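Local coordinates for salmonella typhimurium DB7155 bacteriophage DET7 tailspike (Bacteriophage, PDB 2V5I), which probably binds and hydrolyses the O-antigen polysaccharide of Salmonella, serving as the trimeric receptor-binding tailspike of the phage, at residues K124-Q129 / V222-G227; L174-L179 / D192-G197; S451-L456 / R473-G478; S484-L489 / V504-Y509. One frame throughout, in Å; residues are numbered along the deposited sequence. Where two conformers were deposited one is given.

Contact 1: residues K124-Q129 / V222-G227; sequences KIEGYQ and VHYGSG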
loop_
_atom_site.group_PDB
_atom_site.type_symbol
_atom_site.label_atom_id
_atom_site.label_comp_id
_atom_site.label_asym_id
_atom_site.label_seq_id
_atom_site.Cartn_x
_atom_site.Cartn_y
_atom_site.Cartn_z
ATOM N N LYS A 124 -29.966 20.602 10.031
ATOM C CA LYS A 124 -29.459 20.699 8.689
ATOM C C LYS A 124 -27.982 20.290 8.635
ATOM O O LYS A 124 -27.399 20.188 7.543
ATOM C CB LYS A 124 -29.561 22.162 8.200
ATOM C CG LYS A 124 -30.238 22.332 6.917
ATOM C CD LYS A 124 -30.168 23.831 6.448
ATOM C CE LYS A 124 -31.404 24.610 6.703
ATOM N NZ LYS A 124 -31.316 25.950 5.969
ATOM N N ILE A 125 -27.382 20.067 9.789
ATOM C CA ILE A 125 -25.899 19.932 9.846
ATOM C C ILE A 125 -25.353 18.554 10.184
ATOM O O ILE A 125 -24.169 18.293 9.925
ATOM C CB ILE A 125 -25.248 20.967 10.792
ATOM C CG1 ILE A 125 -25.615 20.680 12.226
ATOM C CG2 ILE A 125 -25.652 22.366 10.380
ATOM C CD1 ILE A 125 -24.680 21.289 13.226
ATOM N N GLU A 126 -26.179 17.649 10.701
ATOM C CA GLU A 126 -25.709 16.305 11.002
ATOM C C GLU A 126 -26.894 15.357 11.098
ATOM O O GLU A 126 -28.056 15.784 11.164
ATOM C CB GLU A 126 -24.945 16.272 12.302
ATOM C CG GLU A 126 -25.741 16.664 13.509
ATOM C CD GLU A 126 -24.876 16.840 14.787
ATOM O OE1 GLU A 126 -23.645 16.676 14.769
ATOM O OE2 GLU A 126 -25.463 17.120 15.847
ATOM N N GLY A 127 -26.602 14.078 11.098
ATOM C CA GLY A 127 -27.637 13.049 11.013
ATOM C C GLY A 127 -28.217 12.939 9.629
ATOM O O GLY A 127 -27.757 13.593 8.690
ATOM N N TYR A 128 -29.178 12.037 9.467
ATOM C CA TYR A 128 -29.830 11.917 8.159
ATOM C C TYR A 128 -31.322 11.593 8.275
ATOM O O TYR A 128 -31.804 11.041 9.279
ATOM C CB TYR A 128 -29.114 10.859 7.285
ATOM C CG TYR A 128 -29.194 9.432 7.808
ATOM C CD1 TYR A 128 -28.291 8.970 8.819
ATOM C CD2 TYR A 128 -30.175 8.550 7.391
ATOM C CE1 TYR A 128 -28.342 7.675 9.275
ATOM C CE2 TYR A 128 -30.247 7.271 7.891
ATOM C CZ TYR A 128 -29.342 6.816 8.852
ATOM O OH TYR A 128 -29.385 5.522 9.345
ATOM N N GLN A 129 -32.032 11.961 7.221
ATOM C CA GLN A 129 -33.466 11.669 7.098
ATOM C C GLN A 129 -33.703 10.179 6.888
ATOM O O GLN A 129 -33.140 9.589 5.964
ATOM C CB GLN A 129 -34.066 12.421 5.934
ATOM C CG GLN A 129 -34.016 13.947 6.054
ATOM C CD GLN A 129 -34.181 14.619 4.717
ATOM O OE1 GLN A 129 -35.268 14.667 4.170
ATOM N NE2 GLN A 129 -33.073 15.174 4.181
ATOM N N VAL A 222 -17.031 13.702 1.820
ATOM C CA VAL A 222 -18.463 13.854 2.014
ATOM C C VAL A 222 -18.903 13.229 3.349
ATOM O O VAL A 222 -18.300 12.305 3.815
ATOM C CB VAL A 222 -19.258 13.277 0.835
ATOM C CG1 VAL A 222 -18.879 13.981 -0.472
ATOM C CG2 VAL A 222 -19.072 11.808 0.673
ATOM N N HIS A 223 -19.938 13.837 3.954
ATOM C CA HIS A 223 -20.441 13.470 5.298
ATOM C C HIS A 223 -21.970 13.240 5.291
ATOM O O HIS A 223 -22.725 13.950 4.581
ATOM C CB HIS A 223 -20.203 14.593 6.305
ATOM C CG HIS A 223 -18.775 14.837 6.690
ATOM N ND1 HIS A 223 -18.449 15.685 7.719
ATOM C CD2 HIS A 223 -17.596 14.333 6.218
ATOM C CE1 HIS A 223 -17.128 15.709 7.872
ATOM N NE2 HIS A 223 -16.586 14.882 6.990
ATOM N N TYR A 224 -22.403 12.241 6.066
ATOM C CA TYR A 224 -23.827 11.956 6.277
ATOM C C TYR A 224 -24.530 11.664 4.922
ATOM O O TYR A 224 -23.963 10.916 4.103
ATOM C CB TYR A 224 -24.491 13.100 7.113
ATOM C CG TYR A 224 -23.944 13.162 8.521
ATOM C CD1 TYR A 224 -24.187 12.167 9.405
ATOM C CD2 TYR A 224 -23.168 14.259 8.963
ATOM C CE1 TYR A 224 -23.680 12.209 10.729
ATOM C CE2 TYR A 224 -22.672 14.308 10.251
ATOM C CZ TYR A 224 -22.895 13.296 11.103
ATOM O OH TYR A 224 -22.371 13.322 12.392
ATOM N N GLY A 225 -25.736 12.172 4.709
ATOM C CA GLY A 225 -26.563 11.783 3.566
ATOM C C GLY A 225 -27.389 10.549 3.952
ATOM O O GLY A 225 -26.970 9.681 4.720
ATOM N N SER A 226 -28.590 10.463 3.410
ATOM C CA SER A 226 -29.441 9.311 3.692
ATOM C C SER A 226 -29.096 8.135 2.760
ATOM O O SER A 226 -29.548 6.984 3.020
ATOM C CB SER A 226 -30.884 9.654 3.405
ATOM O OG SER A 226 -31.369 10.707 4.207
ATOM N N GLY A 227 -28.451 8.446 1.650
ATOM C CA GLY A 227 -28.011 7.459 0.653
ATOM C C GLY A 227 -26.503 7.318 0.652
ATOM O O GLY A 227 -25.848 7.332 1.734
HETATM O O HOH W 1 -21.432 15.603 13.337
HETATM O O HOH W 2 -27.928 13.739 5.978
HETATM O O HOH W 3 -30.641 13.298 5.051
#

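Contact 2: residues L174-L179 / D192-G197; sequences LMAAYL and DSIIGG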
loop_
_atom_site.group_PDB
_atom_site.type_symbol
_atom_site.label_atom_id
_atom_site.label_comp_id
_atom_site.label_asym_id
_atom_site.label_seq_id
_atom_site.Cartn_x
_atom_site.Cartn_y
_atom_site.Cartn_z
ATOM N N LEU A 174 -25.077 21.836 2.816
ATOM C CA LEU A 174 -25.863 21.352 3.946
ATOM C C LEU A 174 -27.150 20.767 3.416
ATOM O O LEU A 174 -27.957 21.469 2.793
ATOM C CB LEU A 174 -26.216 22.530 4.879
ATOM C CG LEU A 174 -25.037 23.151 5.662
ATOM C CD1 LEU A 174 -25.500 24.390 6.428
ATOM C CD2 LEU A 174 -24.469 22.203 6.622
ATOM N N MET A 175 -27.376 19.480 3.665
ATOM C CA MET A 175 -28.439 18.702 3.059
ATOM C C MET A 175 -28.407 18.831 1.549
ATOM O O MET A 175 -29.437 19.087 0.917
ATOM C CB MET A 175 -29.830 19.095 3.653
ATOM C CG MET A 175 -29.831 18.835 5.163
ATOM S SD MET A 175 -30.048 17.059 5.502
ATOM C CE MET A 175 -29.331 16.871 7.097
ATOM N N ALA A 176 -27.207 18.581 0.973
ATOM C CA ALA A 176 -26.905 18.881 -0.417
ATOM C C ALA A 176 -26.759 17.631 -1.268
ATOM O O ALA A 176 -26.485 16.554 -0.758
ATOM C CB ALA A 176 -25.589 19.674 -0.493
ATOM N N ALA A 177 -27.030 17.796 -2.564
ATOM C CA ALA A 177 -26.684 16.782 -3.575
ATOM C C ALA A 177 -26.145 17.421 -4.847
ATOM O O ALA A 177 -26.571 18.468 -5.230
ATOM C CB ALA A 177 -27.871 15.949 -3.906
ATOM N N TYR A 178 -25.176 16.733 -5.493
ATOM C CA TYR A 178 -24.680 17.107 -6.767
ATOM C C TYR A 178 -24.973 15.956 -7.713
ATOM O O TYR A 178 -24.598 14.820 -7.458
ATOM C CB TYR A 178 -23.161 17.365 -6.661
ATOM C CG TYR A 178 -22.875 18.625 -5.869
ATOM C CD1 TYR A 178 -22.749 18.597 -4.457
ATOM C CD2 TYR A 178 -22.757 19.860 -6.514
ATOM C CE1 TYR A 178 -22.540 19.783 -3.747
ATOM C CE2 TYR A 178 -22.551 21.040 -5.800
ATOM C CZ TYR A 178 -22.413 20.981 -4.427
ATOM O OH TYR A 178 -22.188 22.190 -3.784
ATOM N N LEU A 179 -25.705 16.242 -8.790
ATOM C CA LEU A 179 -26.245 15.207 -9.664
ATOM C C LEU A 179 -25.887 15.569 -11.081
ATOM O O LEU A 179 -26.134 16.686 -11.501
ATOM C CB LEU A 179 -27.769 15.166 -9.513
ATOM C CG LEU A 179 -28.540 14.342 -10.539
ATOM C CD1 LEU A 179 -28.098 12.895 -10.534
ATOM C CD2 LEU A 179 -29.992 14.477 -10.235
ATOM N N ASP A 192 -15.464 19.660 -0.089
ATOM C CA ASP A 192 -15.162 20.249 1.196
ATOM C C ASP A 192 -16.133 19.804 2.283
ATOM O O ASP A 192 -16.859 20.620 2.872
ATOM C CB ASP A 192 -15.245 21.755 1.032
ATOM C CG ASP A 192 -14.733 22.478 2.234
ATOM O OD1 ASP A 192 -13.984 21.855 3.038
ATOM O OD2 ASP A 192 -15.066 23.693 2.372
ATOM N N SER A 193 -16.166 18.494 2.547
ATOM C CA SER A 193 -16.998 17.916 3.624
ATOM C C SER A 193 -18.462 18.279 3.431
ATOM O O SER A 193 -19.138 18.852 4.305
ATOM C CB SER A 193 -16.490 18.321 5.021
ATOM O OG SER A 193 -15.202 17.742 5.201
ATOM N N ILE A 194 -18.943 17.998 2.230
ATOM C CA ILE A 194 -20.322 18.241 1.866
ATOM C C ILE A 194 -21.210 17.444 2.829
ATOM O O ILE A 194 -21.032 16.235 2.972
ATOM C CB ILE A 194 -20.608 17.772 0.448
ATOM C CG1 ILE A 194 -19.734 18.484 -0.586
ATOM C CG2 ILE A 194 -22.094 18.017 0.092
ATOM C CD1 ILE A 194 -19.715 17.810 -1.973
ATOM N N ILE A 195 -22.170 18.106 3.501
ATOM C CA ILE A 195 -23.120 17.383 4.300
ATOM C C ILE A 195 -24.300 17.000 3.398
ATOM O O ILE A 195 -25.042 17.859 2.897
ATOM C CB ILE A 195 -23.687 18.229 5.485
ATOM C CG1 ILE A 195 -22.604 18.753 6.405
ATOM C CG2 ILE A 195 -24.714 17.443 6.260
ATOM C CD1 ILE A 195 -21.663 17.805 6.773
ATOM N N GLY A 196 -24.469 15.694 3.169
ATOM C CA GLY A 196 -25.568 15.190 2.357
ATOM C C GLY A 196 -26.979 15.363 2.875
ATOM O O GLY A 196 -27.168 15.555 4.043
ATOM N N GLY A 197 -27.943 15.305 1.949
ATOM C CA GLY A 197 -29.365 15.258 2.259
ATOM C C GLY A 197 -29.988 13.924 1.902
ATOM O O GLY A 197 -29.361 12.868 2.009
HETATM O O HOH W 4 -28.453 14.546 -0.733
#

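Contact 3: residues S451-L456 / R473-G478; sequences SDTAEL and RSHLNG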
loop_
_atom_site.group_PDB
_atom_site.type_symbol
_atom_site.label_atom_id
_atom_site.label_comp_id
_atom_site.label_asym_id
_atom_site.label_seq_id
_atom_site.Cartn_x
_atom_site.Cartn_y
_atom_site.Cartn_z
ATOM N N SER A 451 8.354 -19.577 26.854
ATOM C CA SER A 451 7.803 -20.945 26.839
ATOM C C SER A 451 8.918 -21.974 27.071
ATOM O O SER A 451 10.078 -21.732 26.724
ATOM C CB SER A 451 7.190 -21.189 25.450
ATOM O OG SER A 451 8.201 -21.154 24.462
ATOM N N ASP A 452 8.542 -23.127 27.626
ATOM C CA ASP A 452 9.465 -24.256 27.745
ATOM C C ASP A 452 9.511 -25.088 26.462
ATOM O O ASP A 452 10.316 -26.025 26.376
ATOM C CB ASP A 452 9.060 -25.166 28.915
ATOM C CG ASP A 452 9.312 -24.538 30.295
ATOM O OD1 ASP A 452 10.065 -23.550 30.426
ATOM O OD2 ASP A 452 8.742 -25.080 31.275
ATOM N N THR A 453 8.687 -24.758 25.443
ATOM C CA THR A 453 8.562 -25.586 24.253
ATOM C C THR A 453 8.475 -24.762 22.963
ATOM O O THR A 453 8.176 -23.573 22.991
ATOM C CB THR A 453 7.294 -26.452 24.307
ATOM O OG1 THR A 453 6.136 -25.596 24.315
ATOM C CG2 THR A 453 7.278 -27.346 25.558
ATOM N N ALA A 454 8.806 -25.394 21.839
ATOM C CA ALA A 454 8.625 -24.809 20.518
ATOM C C ALA A 454 7.967 -25.924 19.699
ATOM O O ALA A 454 8.365 -27.083 19.808
ATOM C CB ALA A 454 9.945 -24.438 19.901
ATOM N N GLU A 455 6.996 -25.592 18.828
ATOM C CA GLU A 455 6.316 -26.679 18.100
ATOM C C GLU A 455 5.869 -26.309 16.695
ATOM O O GLU A 455 5.604 -25.153 16.408
ATOM C CB GLU A 455 5.068 -27.165 18.852
ATOM C CG GLU A 455 3.797 -26.383 18.558
ATOM C CD GLU A 455 2.572 -26.865 19.356
ATOM O OE1 GLU A 455 2.645 -27.958 19.973
ATOM O OE2 GLU A 455 1.535 -26.148 19.358
ATOM N N LEU A 456 5.745 -27.356 15.881
ATOM C CA LEU A 456 5.006 -27.335 14.626
ATOM C C LEU A 456 3.919 -28.387 14.786
ATOM O O LEU A 456 4.197 -29.604 14.759
ATOM C CB LEU A 456 5.862 -27.691 13.435
ATOM C CG LEU A 456 5.055 -27.647 12.119
ATOM C CD1 LEU A 456 4.846 -26.212 11.669
ATOM C CD2 LEU A 456 5.708 -28.446 11.111
ATOM N N ARG A 473 7.547 -31.406 18.377
ATOM C CA ARG A 473 7.697 -30.482 19.497
ATOM C C ARG A 473 9.082 -30.633 20.104
ATOM O O ARG A 473 9.640 -31.732 20.170
ATOM C CB ARG A 473 6.647 -30.832 20.568
ATOM C CG ARG A 473 5.227 -31.026 20.116
ATOM C CD ARG A 473 4.235 -31.055 21.335
ATOM N NE ARG A 473 4.096 -29.699 21.897
ATOM C CZ ARG A 473 3.619 -29.405 23.109
ATOM N NH1 ARG A 473 3.218 -30.354 23.949
ATOM N NH2 ARG A 473 3.555 -28.130 23.497
ATOM N N SER A 474 9.672 -29.506 20.489
ATOM C CA SER A 474 10.927 -29.470 21.246
ATOM C C SER A 474 10.631 -28.920 22.664
ATOM O O SER A 474 9.854 -27.981 22.826
ATOM C CB SER A 474 11.906 -28.554 20.519
ATOM O OG SER A 474 13.127 -28.502 21.221
ATOM N N HIS A 475 11.289 -29.495 23.675
ATOM C CA HIS A 475 11.037 -29.178 25.087
ATOM C C HIS A 475 12.406 -28.961 25.724
ATOM O O HIS A 475 13.326 -29.748 25.488
ATOM C CB HIS A 475 10.459 -30.388 25.789
ATOM C CG HIS A 475 9.114 -30.827 25.323
ATOM N ND1 HIS A 475 7.972 -30.574 26.056
ATOM C CD2 HIS A 475 8.731 -31.608 24.286
ATOM C CE1 HIS A 475 6.933 -31.126 25.435
ATOM N NE2 HIS A 475 7.370 -31.750 24.352
ATOM N N LEU A 476 12.557 -27.937 26.547
ATOM C CA LEU A 476 13.825 -27.824 27.254
ATOM C C LEU A 476 14.015 -28.907 28.313
ATOM O O LEU A 476 13.031 -29.376 28.918
ATOM C CB LEU A 476 14.020 -26.415 27.802
ATOM C CG LEU A 476 13.161 -25.879 28.905
ATOM C CD1 LEU A 476 13.492 -26.488 30.291
ATOM C CD2 LEU A 476 13.317 -24.336 28.959
ATOM N N ASN A 477 15.262 -29.376 28.468
ATOM C CA ASN A 477 15.642 -30.249 29.585
ATOM C C ASN A 477 16.072 -29.401 30.793
ATOM O O ASN A 477 17.077 -28.681 30.703
ATOM C CB ASN A 477 16.746 -31.241 29.156
ATOM C CG ASN A 477 16.198 -32.450 28.426
ATOM O OD1 ASN A 477 15.246 -33.094 28.889
ATOM N ND2 ASN A 477 16.900 -32.867 27.342
ATOM N N GLY A 478 15.269 -29.447 31.853
ATOM C CA GLY A 478 15.711 -28.893 33.135
ATOM C C GLY A 478 15.417 -27.418 33.305
ATOM O O GLY A 478 14.428 -27.025 33.958
#

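Contact 4: residues S484-L489 / V504-Y509; sequences SAWTEL and VNRGDY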
loop_
_atom_site.group_PDB
_atom_site.type_symbol
_atom_site.label_atom_id
_atom_site.label_comp_id
_atom_site.label_asym_id
_atom_site.label_seq_id
_atom_site.Cartn_x
_atom_site.Cartn_y
_atom_site.Cartn_z
ATOM N N SER A 484 20.564 -28.373 26.718
ATOM C CA SER A 484 19.916 -29.659 26.392
ATOM C C SER A 484 18.407 -29.514 26.204
ATOM O O SER A 484 17.717 -28.775 26.969
ATOM C CB SER A 484 20.198 -30.670 27.512
ATOM O OG SER A 484 19.549 -31.884 27.316
ATOM N N ALA A 485 17.891 -30.209 25.176
ATOM C CA ALA A 485 16.456 -30.270 24.861
ATOM C C ALA A 485 16.083 -31.668 24.378
ATOM O O ALA A 485 16.968 -32.511 24.069
ATOM C CB ALA A 485 16.077 -29.233 23.812
ATOM N N TRP A 486 14.783 -31.920 24.322
ATOM C CA TRP A 486 14.272 -33.160 23.757
ATOM C C TRP A 486 13.219 -32.911 22.688
ATOM O O TRP A 486 12.446 -31.965 22.821
ATOM C CB TRP A 486 13.772 -34.129 24.804
ATOM C CG TRP A 486 12.631 -33.725 25.677
ATOM C CD1 TRP A 486 12.714 -33.064 26.839
ATOM C CD2 TRP A 486 11.274 -34.208 25.592
ATOM N NE1 TRP A 486 11.501 -33.006 27.465
ATOM C CE2 TRP A 486 10.577 -33.666 26.694
ATOM C CE3 TRP A 486 10.576 -34.955 24.652
ATOM C CZ2 TRP A 486 9.228 -33.958 26.946
ATOM C CZ3 TRP A 486 9.250 -35.217 24.886
ATOM C CH2 TRP A 486 8.573 -34.698 26.011
ATOM N N THR A 487 13.214 -33.779 21.682
ATOM C CA THR A 487 12.315 -33.630 20.508
ATOM C C THR A 487 11.326 -34.804 20.547
ATOM O O THR A 487 11.697 -35.945 20.817
ATOM C CB THR A 487 13.125 -33.665 19.237
ATOM O OG1 THR A 487 14.074 -32.556 19.256
ATOM C CG2 THR A 487 12.267 -33.449 18.009
ATOM N N GLU A 488 10.072 -34.524 20.210
ATOM C CA GLU A 488 9.086 -35.595 20.109
ATOM C C GLU A 488 8.241 -35.453 18.857
ATOM O O GLU A 488 7.976 -34.348 18.366
ATOM C CB GLU A 488 8.176 -35.700 21.288
ATOM C CG GLU A 488 7.478 -34.488 21.649
ATOM C CD GLU A 488 6.382 -34.627 22.738
ATOM O OE1 GLU A 488 6.089 -35.716 23.313
ATOM O OE2 GLU A 488 5.810 -33.551 23.052
ATOM N N LEU A 489 7.770 -36.618 18.401
ATOM C CA LEU A 489 6.825 -36.756 17.317
ATOM C C LEU A 489 5.607 -37.414 17.970
ATOM O O LEU A 489 5.729 -38.484 18.568
ATOM C CB LEU A 489 7.420 -37.733 16.282
ATOM C CG LEU A 489 6.906 -37.782 14.900
ATOM C CD1 LEU A 489 7.225 -36.438 14.266
ATOM C CD2 LEU A 489 7.672 -38.960 14.231
ATOM N N VAL A 504 13.077 -38.197 21.748
ATOM C CA VAL A 504 14.521 -38.264 21.585
ATOM C C VAL A 504 15.182 -37.270 22.583
ATOM O O VAL A 504 14.920 -36.077 22.559
ATOM C CB VAL A 504 14.912 -37.880 20.129
ATOM C CG1 VAL A 504 16.411 -37.850 19.960
ATOM C CG2 VAL A 504 14.287 -38.865 19.100
ATOM N N ASN A 505 16.055 -37.827 23.439
ATOM C CA ASN A 505 16.910 -37.107 24.406
ATOM C C ASN A 505 16.164 -36.547 25.647
ATOM O O ASN A 505 16.665 -35.658 26.303
ATOM C CB ASN A 505 17.738 -35.993 23.764
ATOM C CG ASN A 505 18.923 -35.611 24.626
ATOM O OD1 ASN A 505 19.595 -36.517 25.169
ATOM N ND2 ASN A 505 19.229 -34.298 24.724
ATOM N N ARG A 506 14.986 -37.066 25.960
ATOM C CA ARG A 506 14.323 -36.610 27.195
ATOM C C ARG A 506 15.217 -36.982 28.395
ATOM O O ARG A 506 15.854 -38.060 28.421
ATOM C CB ARG A 506 12.980 -37.288 27.366
ATOM C CG ARG A 506 12.101 -36.581 28.419
ATOM C CD ARG A 506 10.813 -37.299 28.774
ATOM N NE ARG A 506 11.115 -38.663 29.103
ATOM C CZ ARG A 506 11.565 -39.056 30.290
ATOM N NH1 ARG A 506 11.607 -38.214 31.316
ATOM N NH2 ARG A 506 11.878 -40.317 30.470
ATOM N N GLY A 507 15.355 -36.019 29.302
ATOM C CA GLY A 507 16.212 -36.170 30.509
ATOM C C GLY A 507 17.708 -36.070 30.213
ATOM O O GLY A 507 18.569 -36.293 31.081
ATOM N N ASP A 508 18.044 -35.747 28.964
ATOM C CA ASP A 508 19.413 -35.751 28.455
ATOM C C ASP A 508 20.097 -37.120 28.567
ATOM O O ASP A 508 21.324 -37.238 28.627
ATOM C CB ASP A 508 20.305 -34.656 29.092
ATOM C CG ASP A 508 21.450 -34.232 28.180
ATOM O OD1 ASP A 508 21.269 -34.002 26.957
ATOM O OD2 ASP A 508 22.606 -34.143 28.667
ATOM N N TYR A 509 19.276 -38.182 28.500
ATOM C CA TYR A 509 19.810 -39.543 28.502
ATOM C C TYR A 509 20.316 -40.002 27.123
ATOM O O TYR A 509 20.891 -41.097 27.008
ATOM C CB TYR A 509 18.743 -40.529 29.058
ATOM C CG TYR A 509 18.328 -40.231 30.489
ATOM C CD1 TYR A 509 19.277 -40.287 31.512
ATOM C CD2 TYR A 509 17.008 -40.001 30.835
ATOM C CE1 TYR A 509 18.899 -40.025 32.808
ATOM C CE2 TYR A 509 16.631 -39.726 32.102
ATOM C CZ TYR A 509 17.567 -39.779 33.101
ATOM O OH TYR A 509 17.155 -39.504 34.393
#

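Contact 1: residues K124-Q129 / V222-G227
Gly127 lies on the ring of Tyr224 where an excursion from a right-handed parallel beta-helix, the fold of the P22 tailspike family, folds back over the end of one of its strands. The packing sets backbone atoms over the ring face. Gly127 N sits 3.4 Å above the ring plane, over its centre, while Glu126 CA makes a CH-pi contact on the same face, displaced toward the rim. Glu126 CB approaches the CE2-CZ side of the ring, 3.6 Å from Tyr224 CE2. Farther along, Tyr128 CB rests 3.5 Å from Gly225 O.

Water carries much of the polar contact. One water joins Glu126 OE1 to Tyr224 OH, and another spans Gly127 O and Gly225 N. The carboxylate and the phenol have other partners as well: Glu126 OE2 forms a salt bridge with Lys121, and Tyr224 OH bonds to Arg252. Trp251 meets the Tyr224 ring edge-to-face.

One direct hydrogen bond crosses between the segments. With OG anti to its own carbonyl carbon (chi1 -62°), Ser226 donates to Gln129 O over 2.7 Å, in the carbonyl plane and on a lone pair; a third water, bound to Gln129 N, donates to the same Ser226 OG.

Contact 2: residues L174-L179 / D192-G197
Ile195 and Ala176 meet at a corner of the parallel beta-helix, where the chain turns at Leu174 and Met175 from one face of the coil to the next. The strand pieces 176-179 and 192-196 therefore run at 102° to one another, and their pairing is brief: Ala176 bridges Gly196 in parallel sense.

The tight part is the turn itself. Ala176 N donates to Ile195 O at 3.0 Å, in the carbonyl plane, and Gly197 is pressed against Met175, their CA atoms 3.7 Å apart. This closeness leaves no space for a side chain at Gly197. Its CA also stands 3.8 Å from Met175 SD, and Met175 CA approaches Gly196 O in a CA-H...O contact.

The side chains meet less closely. In the buried interior, Ile194 has CG2 anti to its backbone N (chi1 -60°), where it touches Ala176 CB at 3.9 Å. Its extended CG1 arm (chi2 165°) carries CD1 to Tyr178 CE1, also at 3.9 Å, the two side chains crossing obliquely. The phenol is held at its far end by a bond from Tyr178 OH to Gly172 O. Separately from this cluster, Leu174 and Ile195 lie side by side, pointing the same way, with CD2 against CG1, and His223 of the next coil packs on Ile195. Looser too is the link beyond the turn. The direct bond from Gly197 N to Ala176 O is weak (3.3 Å). A water bridges the same two atoms, accepting from Gly197 N and donating to Ala176 O, each at 2.8 Å.

Contact 3: residues S451-L456 / R473-G478
Ser474 N donates to Ala454 O over 2.8 Å in an almost straight bond (177°), returned by Ala454 N to Ser474 O at 3.0 Å. This hydrogen-bonded pair lies near the open end of the antiparallel hairpin of strands 453-460 and 470-476, in the C-terminal part of the spike. Leu476 N to Asp452 O adds a third bond just before strand 453-460 begins, and the flanking pairs, Thr453 with His475 and Glu455 with Arg473, are non-hydrogen-bonded.

The four side chains of those flanking pairs share one face. Thr453 and His475 lie side by side, and the threonine methyl CG2 touches the imidazole, 3.3 Å from His475 ND1. Arg473 bends at chi3 (72°) and brings NE within 3.0 Å of Glu455 OE1, a salt bridge in one of two conformers of Glu455 and so not certain to hold throughout, with the carboxylate and guanidinium planes 54° apart. At the open end Asp452 OD1 meets Leu476 CD2 at 3.7 Å, yet its charge is paired with Lys462 of the second subunit.

Ala454 and Ser474 point to the other face, against the second subunit, where Ser474 OG bonds to Ser469 of that chain. On one side strand 485-493 supplies Glu488 to His475 NE2 and Trp486 to stack on the imidazole; on the other, Leu456 continues the sheet in parallel pairing with a strand of the third subunit.

Contact 4: residues S484-L489 / V504-Y509
Within these segments Asp508 OD1 accepts two hydrogen bonds, from Ser484 OG at 2.8 Å and from Asn505 ND2 at 3.0 Å; Ser493 of the second subunit is also bonded to it. The serine hydroxyl of Ser484 arrives from above the carboxylate plane, the amide on the anti lone pair. Asn505 ND2 also donates to Ala485 O at 3.0 Å, so one amide nitrogen ties the turn together and joins it to the strand. Beside this polar cluster, Arg506 lays its aliphatic stem on the indole of Trp486: CG stands 3.6 Å from the centroid of the five-membered ring, only 7° off its normal. A chi1 of 62° sets Trp486 CG between its own backbone N and carbonyl carbon, 3.7 Å from Arg506 CA. The guanidinium turns almost perpendicular to the indole.

A second shell fixes these groups. Asn477 ND2 bonds to Ser484 OG and Asn505 O, Glu513 forms a salt bridge with Arg506 NE, and Asp508 OD2 pairs with Lys510.

Within the strands, Thr487 and Val504 form a hydrogen-bonded antiparallel pair, bonded both ways. It ends the hairpin of strands 485-493 and 501-504, one step of an antiparallel sheet consistent with the intertwined C-terminal domain of this trimeric tailspike.

Overall arrangement
The four contacts form two pairs toward opposite ends of a long molecule. Contacts 1 and 2, with centres 8 Å apart, share the beta-helix: His223 of strand 220-224 bonds through its backbone to Ile194 and Gly196 of the preceding coil, so contact 1's strand is paired directly with contact 2's strand. Contacts 3 and 4, 9 Å apart, are successive steps of one antiparallel sheet, joined by Arg473 O to Glu488 N. Between the pairs, centres lie 57 to 70 Å apart without touching. The first pair probably belongs to the O-antigen-binding and hydrolysing part, although no glycan marks its site here; the second, lying between subunits, is consistent with the intertwined C-terminal domain.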